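Local coordinates for bifunctional cytochrome P450/NADPH--P450 reductase (Deinococcus aerius, PDB 7F3H), which probably hydroxylates organic substrates at a haem iron, using dioxygen and electrons delivered from NADPH by its reductase part, at residues E41-L46 with G347-R352; K117-Q122 with S157-D162; H186-N191 with Q440-K445. All coordinates share one frame; numbering follows the deposited sequence.

Contact 1 of 3, residues E41-L46 with G347-R352; sequences EGLFQL and GKYEIR
Leu43 CD2 sits over one face of the Tyr349 ring, 3.5 Å from the ring centroid and 16° off the ring normal, which makes this a CH-pi contact. The methyl is shifted somewhat toward the rim, so its shortest approaches, 3.4 Å, are to Tyr349 CD2 and CE2. Further along the ring, the phenol oxygen meets the aliphatic part of Glu41: CB and CG each lie 3.4 Å from Tyr349 OH, the two side chains crossing at about a right angle. No hydrogen bond joins the segments, and the CA atoms of Leu43 and Tyr349 stay 9.3 Å apart, so the contact is one of side chains alone.

What positions these groups lies one step back. In Leu43, chi1 (82°) puts CG between the backbone N and the carbonyl carbon, and chi2 (167°) sets which methyl, CD2, lies over the ring. On the ring's opposite face rests Lys348 CB, 3.9 Å above the plane, so the aromatic is sandwiched between two aliphatic groups. Lys348 and Tyr349 both face Ile345, forming a classic beta bulge in hairpin 343-351.

Leu43 also touches Ile345 on the other hairpin strand. The contact is peripheral packing between this hairpin and edge strand 43-48 of what is probably the P450 beta1 sheet; that strand pairs with strand 51-56, while Phe44 packs on helix 28-38.

Contact 2 of 3, residues K117-Q122 with S157-D162; sequences KGYFGQ and SLSGFD
Gln122 and Ser159 supply the one hydrogen bond across this helix pair: Ser159 OG donates to Gln122 OE1 over 2.5 Å. The hydroxyl oxygen lies in the carbonyl plane of the amide, at a C=O...donor angle of 151°. The glutamine chain is bent at its second torsion (chi2 142°), and the amide is turned with OE1 to Ser159 while NE2 lies back along its own helix. These residues are also the closest in backbone terms, with CA atoms 6.4 Å apart.

Van der Waals contacts flank the bond. Leu158 CD2 rests 3.8 Å from Gln122 CB and equally near Gln122 O, covering the base of the glutamine. One turn earlier in the helix, Tyr119 CB lies 3.9 Å from Ser159 OG, while the phenol is drawn elsewhere, its OH bonded to Ala110 O. With an alanine here in place of Gln122, the buried Ser159 hydroxyl would probably lose this acceptor, and the space taken by the amide beside it would be left unfilled.

The two helical segments run at 133° to each other, their axes approaching to 9.6 Å, a spacing that side chains bridge. By position, helices 113-137 and 144-161 probably correspond to the D and E helices of the P450 fold. Phe120 turns away from the second segment onto helix 309-313, Tyr119 touches helix 236-242 at Leu236, and Ser157 and Phe161 pack on the long helix 254-285.

Contact 3 of 3, residues H186-N191 with Q440-K445; sequences HTMTMN and QSLTIK
Met188 carries the helix side of this apolar contact, and its thioether chain reaches across two residues of the turn opposite. The terminal methyl does the closest packing, with CE 3.5 Å from Leu442 CB and 3.6 Å from Leu442 CD1; the two side chains cross obliquely. Nearer the backbone, Met188 CG lies 3.9 Å from Ser441 CB. A bend at the second torsion (chi2 -53°) carries SD across the Ser441-Leu442 peptide, 3.6 Å from Leu442 N, and a further bend at chi3 (134°) brings CE to the leucine.

No hydrogen bond crosses the contact. Within the turn, Ser441 N donates to Thr443 O at 2.8 Å, and a weak return bond runs from Thr443 N to Ser441 OG at 3.4 Å. Together they tie the backbone around Leu442.

The positions match the end of the F helix and the beta4 turn of P450s, elements that commonly line the substrate pocket, as is probable here. Behind the turn, strands 438-440 and 444-446 form a small antiparallel hairpin, and Ser441 and Thr443 rest on helix 254-285 at Glu270. On the other side, helix 175-190 packs through Thr187 against helix 80-86 and through His186 against helix 199-227.

In the fold
Contacts 2 and 3 both approach the haem: the side chains of Ser159 and Leu442 are each about 8 Å from it, while the centres of these contacts lie 27 Å apart. Contact 3 probably borders the substrate side, whereas contact 2 belongs to the helical body; helices 144-161 and 175-190, one from each, are consecutive in the chain. Contact 1 is peripheral, its centre 27 Å from the chain's centre, and lies on the opposite side of that centre from contact 2, 44 Å away between contact centres. Contact 3 comes closer to contact 1, about 11 Å between nearest atoms, and the segments of these two alternate along the sequence, so their chain connections interleave.

Contact 1 of 3, residues E41-L46 with G347-R352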
# COMPACT_ATOMS: atom_id res chain seq x y z
N GLU A 41 -9.17 -26.72 -0.23
CA GLU A 41 -10.24 -26.29 -1.14
C GLU A 41 -10.12 -24.85 -1.59
O GLU A 41 -10.87 -24.43 -2.47
CB GLU A 41 -11.62 -26.46 -0.51
CG GLU A 41 -12.02 -27.88 -0.29
CD GLU A 41 -11.64 -28.33 1.11
OE1 GLU A 41 -10.61 -27.83 1.62
OE2 GLU A 41 -12.34 -29.18 1.69
N GLY A 42 -9.31 -24.05 -0.92
CA GLY A 42 -9.02 -22.72 -1.42
C GLY A 42 -9.94 -21.62 -0.92
O GLY A 42 -9.75 -20.45 -1.32
N LEU A 43 -10.92 -21.93 -0.06
CA LEU A 43 -11.67 -20.86 0.60
C LEU A 43 -12.21 -21.44 1.92
O LEU A 43 -12.45 -22.64 2.02
CB LEU A 43 -12.86 -20.29 -0.25
CG LEU A 43 -14.26 -20.93 -0.37
CD1 LEU A 43 -15.34 -20.02 -1.02
CD2 LEU A 43 -14.31 -22.33 -0.93
N PHE A 44 -12.44 -20.57 2.90
CA PHE A 44 -13.04 -21.03 4.15
C PHE A 44 -13.92 -19.94 4.75
O PHE A 44 -13.93 -18.80 4.28
CB PHE A 44 -12.01 -21.52 5.18
CG PHE A 44 -11.03 -20.45 5.63
CD1 PHE A 44 -11.42 -19.46 6.53
CD2 PHE A 44 -9.72 -20.46 5.18
CE1 PHE A 44 -10.54 -18.49 6.94
CE2 PHE A 44 -8.82 -19.50 5.59
CZ PHE A 44 -9.23 -18.51 6.47
N GLN A 45 -14.64 -20.32 5.81
CA GLN A 45 -15.70 -19.53 6.44
C GLN A 45 -15.48 -19.48 7.96
O GLN A 45 -15.16 -20.51 8.56
CB GLN A 45 -17.02 -20.21 6.13
CG GLN A 45 -18.25 -19.39 6.13
CD GLN A 45 -19.47 -20.30 5.98
OE1 GLN A 45 -19.33 -21.52 5.86
NE2 GLN A 45 -20.66 -19.71 6.02
N LEU A 46 -15.65 -18.30 8.56
CA LEU A 46 -15.62 -18.07 10.01
C LEU A 46 -16.87 -17.36 10.50
O LEU A 46 -17.49 -16.61 9.74
CB LEU A 46 -14.36 -17.24 10.37
CG LEU A 46 -12.94 -17.78 10.14
CD1 LEU A 46 -11.95 -16.80 10.73
CD2 LEU A 46 -12.74 -19.16 10.76
N GLY A 347 -18.11 -24.01 -9.13
CA GLY A 347 -19.20 -24.92 -9.42
C GLY A 347 -19.78 -25.58 -8.18
O GLY A 347 -20.60 -26.49 -8.32
N LYS A 348 -19.45 -25.08 -6.98
CA LYS A 348 -19.78 -25.77 -5.73
C LYS A 348 -20.33 -24.81 -4.67
O LYS A 348 -21.28 -25.16 -3.96
CB LYS A 348 -18.55 -26.47 -5.12
CG LYS A 348 -17.81 -27.41 -6.01
CD LYS A 348 -16.52 -27.86 -5.35
CE LYS A 348 -16.78 -28.61 -4.07
NZ LYS A 348 -15.62 -29.47 -3.75
N TYR A 349 -19.72 -23.62 -4.56
CA TYR A 349 -19.82 -22.78 -3.37
C TYR A 349 -20.72 -21.58 -3.63
O TYR A 349 -20.46 -20.80 -4.55
CB TYR A 349 -18.43 -22.31 -2.95
CG TYR A 349 -17.46 -23.44 -2.66
CD1 TYR A 349 -17.72 -24.36 -1.64
CD2 TYR A 349 -16.31 -23.59 -3.42
CE1 TYR A 349 -16.83 -25.38 -1.37
CE2 TYR A 349 -15.41 -24.62 -3.15
CZ TYR A 349 -15.67 -25.51 -2.13
OH TYR A 349 -14.76 -26.54 -1.88
N GLU A 350 -21.76 -21.41 -2.80
CA GLU A 350 -22.68 -20.28 -2.97
C GLU A 350 -22.18 -19.06 -2.23
O GLU A 350 -21.65 -19.18 -1.13
CB GLU A 350 -24.10 -20.60 -2.51
CG GLU A 350 -25.07 -19.53 -3.03
CD GLU A 350 -26.48 -19.68 -2.52
OE1 GLU A 350 -27.00 -20.82 -2.52
OE2 GLU A 350 -27.07 -18.64 -2.14
N ILE A 351 -22.22 -17.91 -2.89
CA ILE A 351 -21.96 -16.61 -2.30
C ILE A 351 -23.21 -15.77 -2.51
O ILE A 351 -23.53 -15.39 -3.65
CB ILE A 351 -20.73 -15.93 -2.92
CG1 ILE A 351 -19.57 -16.94 -3.02
CG2 ILE A 351 -20.38 -14.66 -2.13
CD1 ILE A 351 -19.06 -17.50 -1.68
N ARG A 352 -23.94 -15.48 -1.44
CA ARG A 352 -25.20 -14.75 -1.52
C ARG A 352 -24.99 -13.28 -1.90
O ARG A 352 -23.95 -12.68 -1.61
CB ARG A 352 -25.94 -14.85 -0.20
CG ARG A 352 -26.30 -16.27 0.15
CD ARG A 352 -27.02 -16.31 1.48
NE ARG A 352 -27.98 -17.41 1.48
CZ ARG A 352 -29.20 -17.34 0.97
NH1 ARG A 352 -29.64 -16.22 0.40
NH2 ARG A 352 -29.98 -18.41 1.02

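Contact 2 of 3, residues K117-Q122 with S157-D162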
# COMPACT_ATOMS: atom_id res chain seq x y z
N LYS A 117 7.99 10.82 -15.17
CA LYS A 117 9.11 11.74 -15.35
C LYS A 117 8.79 13.10 -14.74
O LYS A 117 9.63 13.69 -14.04
CB LYS A 117 9.46 11.87 -16.83
CG LYS A 117 10.91 12.31 -17.05
CD LYS A 117 11.17 12.92 -18.43
CE LYS A 117 12.38 13.86 -18.34
NZ LYS A 117 13.03 13.99 -19.66
N GLY A 118 7.55 13.57 -14.91
CA GLY A 118 7.16 14.86 -14.35
C GLY A 118 7.33 14.97 -12.85
O GLY A 118 7.35 16.09 -12.31
N TYR A 119 7.34 13.84 -12.14
CA TYR A 119 7.43 13.78 -10.70
C TYR A 119 8.83 13.46 -10.19
O TYR A 119 9.09 13.63 -9.00
CB TYR A 119 6.44 12.73 -10.16
CG TYR A 119 5.00 12.94 -10.58
CD1 TYR A 119 4.40 14.17 -10.43
CD2 TYR A 119 4.26 11.91 -11.12
CE1 TYR A 119 3.08 14.37 -10.80
CE2 TYR A 119 2.94 12.10 -11.50
CZ TYR A 119 2.35 13.33 -11.34
OH TYR A 119 1.02 13.51 -11.71
N PHE A 120 9.75 13.08 -11.09
CA PHE A 120 11.02 12.52 -10.66
C PHE A 120 11.79 13.47 -9.74
O PHE A 120 12.24 13.08 -8.65
CB PHE A 120 11.89 12.20 -11.87
CG PHE A 120 13.24 11.68 -11.50
CD1 PHE A 120 13.38 10.39 -11.04
CD2 PHE A 120 14.35 12.48 -11.61
CE1 PHE A 120 14.62 9.88 -10.68
CE2 PHE A 120 15.61 12.00 -11.25
CZ PHE A 120 15.74 10.69 -10.78
N GLY A 121 11.98 14.71 -10.21
CA GLY A 121 12.69 15.71 -9.43
C GLY A 121 12.15 15.85 -8.03
O GLY A 121 12.90 16.14 -7.08
N GLN A 122 10.82 15.69 -7.88
CA GLN A 122 10.21 15.77 -6.55
C GLN A 122 10.54 14.53 -5.73
O GLN A 122 11.02 14.64 -4.60
CB GLN A 122 8.70 15.96 -6.69
CG GLN A 122 8.33 17.15 -7.59
CD GLN A 122 7.11 16.87 -8.45
OE1 GLN A 122 6.29 15.99 -8.15
NE2 GLN A 122 7.00 17.59 -9.57
N SER A 157 3.20 14.24 -0.55
CA SER A 157 2.75 15.61 -0.25
C SER A 157 3.31 16.63 -1.24
O SER A 157 2.60 17.55 -1.66
CB SER A 157 3.17 16.00 1.18
OG SER A 157 2.55 15.18 2.16
N LEU A 158 4.59 16.49 -1.59
CA LEU A 158 5.21 17.38 -2.57
C LEU A 158 4.63 17.18 -3.96
O LEU A 158 4.29 18.16 -4.65
CB LEU A 158 6.72 17.12 -2.60
CG LEU A 158 7.63 18.09 -3.37
CD1 LEU A 158 7.38 19.57 -2.97
CD2 LEU A 158 9.14 17.70 -3.32
N SER A 159 4.47 15.92 -4.40
CA SER A 159 3.91 15.70 -5.72
C SER A 159 2.42 15.96 -5.74
O SER A 159 1.86 16.30 -6.79
CB SER A 159 4.16 14.27 -6.19
OG SER A 159 5.49 14.12 -6.63
N GLY A 160 1.76 15.80 -4.60
CA GLY A 160 0.33 15.91 -4.56
C GLY A 160 -0.13 17.34 -4.53
O GLY A 160 -0.96 17.73 -5.36
N PHE A 161 0.39 18.15 -3.60
CA PHE A 161 -0.09 19.52 -3.50
C PHE A 161 1.04 20.48 -3.19
O PHE A 161 0.82 21.50 -2.52
CB PHE A 161 -1.24 19.67 -2.48
CG PHE A 161 -0.93 19.22 -1.04
CD1 PHE A 161 -0.81 17.86 -0.72
CD2 PHE A 161 -0.89 20.14 0.01
CE1 PHE A 161 -0.57 17.44 0.61
CE2 PHE A 161 -0.66 19.73 1.34
CZ PHE A 161 -0.49 18.38 1.63
N ASP A 162 2.23 20.19 -3.70
CA ASP A 162 3.39 21.07 -3.64
C ASP A 162 3.66 21.58 -2.23
O ASP A 162 4.13 22.71 -2.04
CB ASP A 162 3.21 22.25 -4.62
CG ASP A 162 4.52 22.97 -4.92
OD1 ASP A 162 5.57 22.31 -5.05
OD2 ASP A 162 4.50 24.21 -5.06

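Contact 3 of 3, residues H186-N191 with Q440-K445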
# COMPACT_ATOMS: atom_id res chain seq x y z
N HIS A 186 -7.17 5.94 14.94
CA HIS A 186 -8.51 5.92 15.52
C HIS A 186 -9.52 5.29 14.57
O HIS A 186 -10.45 4.61 15.00
CB HIS A 186 -8.93 7.33 15.91
CG HIS A 186 -10.12 7.37 16.82
ND1 HIS A 186 -11.38 7.70 16.38
CD2 HIS A 186 -10.24 7.04 18.13
CE1 HIS A 186 -12.22 7.62 17.39
NE2 HIS A 186 -11.56 7.23 18.46
N THR A 187 -9.32 5.50 13.26
CA THR A 187 -10.21 4.91 12.27
C THR A 187 -10.18 3.39 12.35
O THR A 187 -11.24 2.75 12.33
CB THR A 187 -9.81 5.37 10.86
OG1 THR A 187 -10.23 6.73 10.64
CG2 THR A 187 -10.40 4.46 9.79
N MET A 188 -8.99 2.81 12.53
CA MET A 188 -8.95 1.35 12.68
C MET A 188 -9.55 0.92 14.01
O MET A 188 -10.15 -0.15 14.10
CB MET A 188 -7.52 0.80 12.54
CG MET A 188 -6.82 1.12 11.22
SD MET A 188 -7.78 0.65 9.75
CE MET A 188 -7.60 2.13 8.74
N THR A 189 -9.45 1.77 15.04
CA THR A 189 -10.05 1.45 16.35
C THR A 189 -11.57 1.37 16.26
O THR A 189 -12.20 0.51 16.89
CB THR A 189 -9.64 2.51 17.38
OG1 THR A 189 -8.29 2.32 17.80
CG2 THR A 189 -10.60 2.54 18.59
N MET A 190 -12.18 2.25 15.45
CA MET A 190 -13.63 2.27 15.30
C MET A 190 -14.17 0.99 14.66
O MET A 190 -15.32 0.61 14.89
CB MET A 190 -14.06 3.47 14.46
CG MET A 190 -14.23 4.73 15.27
SD MET A 190 -14.35 6.20 14.25
CE MET A 190 -16.14 6.44 14.22
N ASN A 191 -13.34 0.30 13.86
CA ASN A 191 -13.79 -0.93 13.22
C ASN A 191 -14.03 -2.06 14.22
O ASN A 191 -14.57 -3.10 13.83
CB ASN A 191 -12.77 -1.35 12.16
CG ASN A 191 -12.71 -0.37 10.97
OD1 ASN A 191 -13.73 0.16 10.53
ND2 ASN A 191 -11.50 -0.12 10.47
N GLN A 440 -0.68 -5.14 11.63
CA GLN A 440 -1.78 -4.95 10.70
C GLN A 440 -2.70 -3.83 11.19
O GLN A 440 -3.20 -3.88 12.32
CB GLN A 440 -2.58 -6.25 10.53
CG GLN A 440 -3.56 -6.12 9.39
CD GLN A 440 -4.27 -7.40 9.11
OE1 GLN A 440 -4.24 -8.35 9.92
NE2 GLN A 440 -4.93 -7.46 7.97
N SER A 441 -2.92 -2.84 10.33
CA SER A 441 -3.93 -1.80 10.45
C SER A 441 -4.70 -1.75 9.14
O SER A 441 -5.31 -2.74 8.74
CB SER A 441 -3.26 -0.46 10.77
OG SER A 441 -2.40 -0.08 9.71
N LEU A 442 -4.71 -0.60 8.45
CA LEU A 442 -5.14 -0.63 7.06
C LEU A 442 -4.17 -1.47 6.23
O LEU A 442 -4.59 -2.23 5.35
CB LEU A 442 -5.25 0.80 6.50
CG LEU A 442 -5.95 1.04 5.15
CD1 LEU A 442 -7.47 1.15 5.33
CD2 LEU A 442 -5.37 2.28 4.37
N THR A 443 -2.88 -1.40 6.57
CA THR A 443 -1.77 -2.05 5.89
C THR A 443 -1.04 -2.96 6.88
O THR A 443 -1.39 -3.05 8.05
CB THR A 443 -0.80 -1.01 5.31
OG1 THR A 443 -0.56 -0.03 6.32
CG2 THR A 443 -1.42 -0.31 4.09
N ILE A 444 -0.06 -3.71 6.37
CA ILE A 444 0.86 -4.50 7.18
C ILE A 444 2.24 -3.92 7.04
O ILE A 444 2.59 -3.25 6.06
CB ILE A 444 0.89 -6.01 6.89
CG1 ILE A 444 1.13 -6.23 5.40
CG2 ILE A 444 -0.30 -6.70 7.47
CD1 ILE A 444 1.36 -7.67 5.04
N LYS A 445 3.03 -4.16 8.07
CA LYS A 445 4.24 -3.37 8.10
C LYS A 445 5.22 -3.97 9.10
O LYS A 445 4.76 -4.50 10.14
CB LYS A 445 3.71 -1.95 8.39
CG LYS A 445 2.87 -1.79 9.73
CD LYS A 445 2.12 -0.45 9.63
CE LYS A 445 1.65 -0.20 11.03
NZ LYS A 445 0.68 -1.21 11.57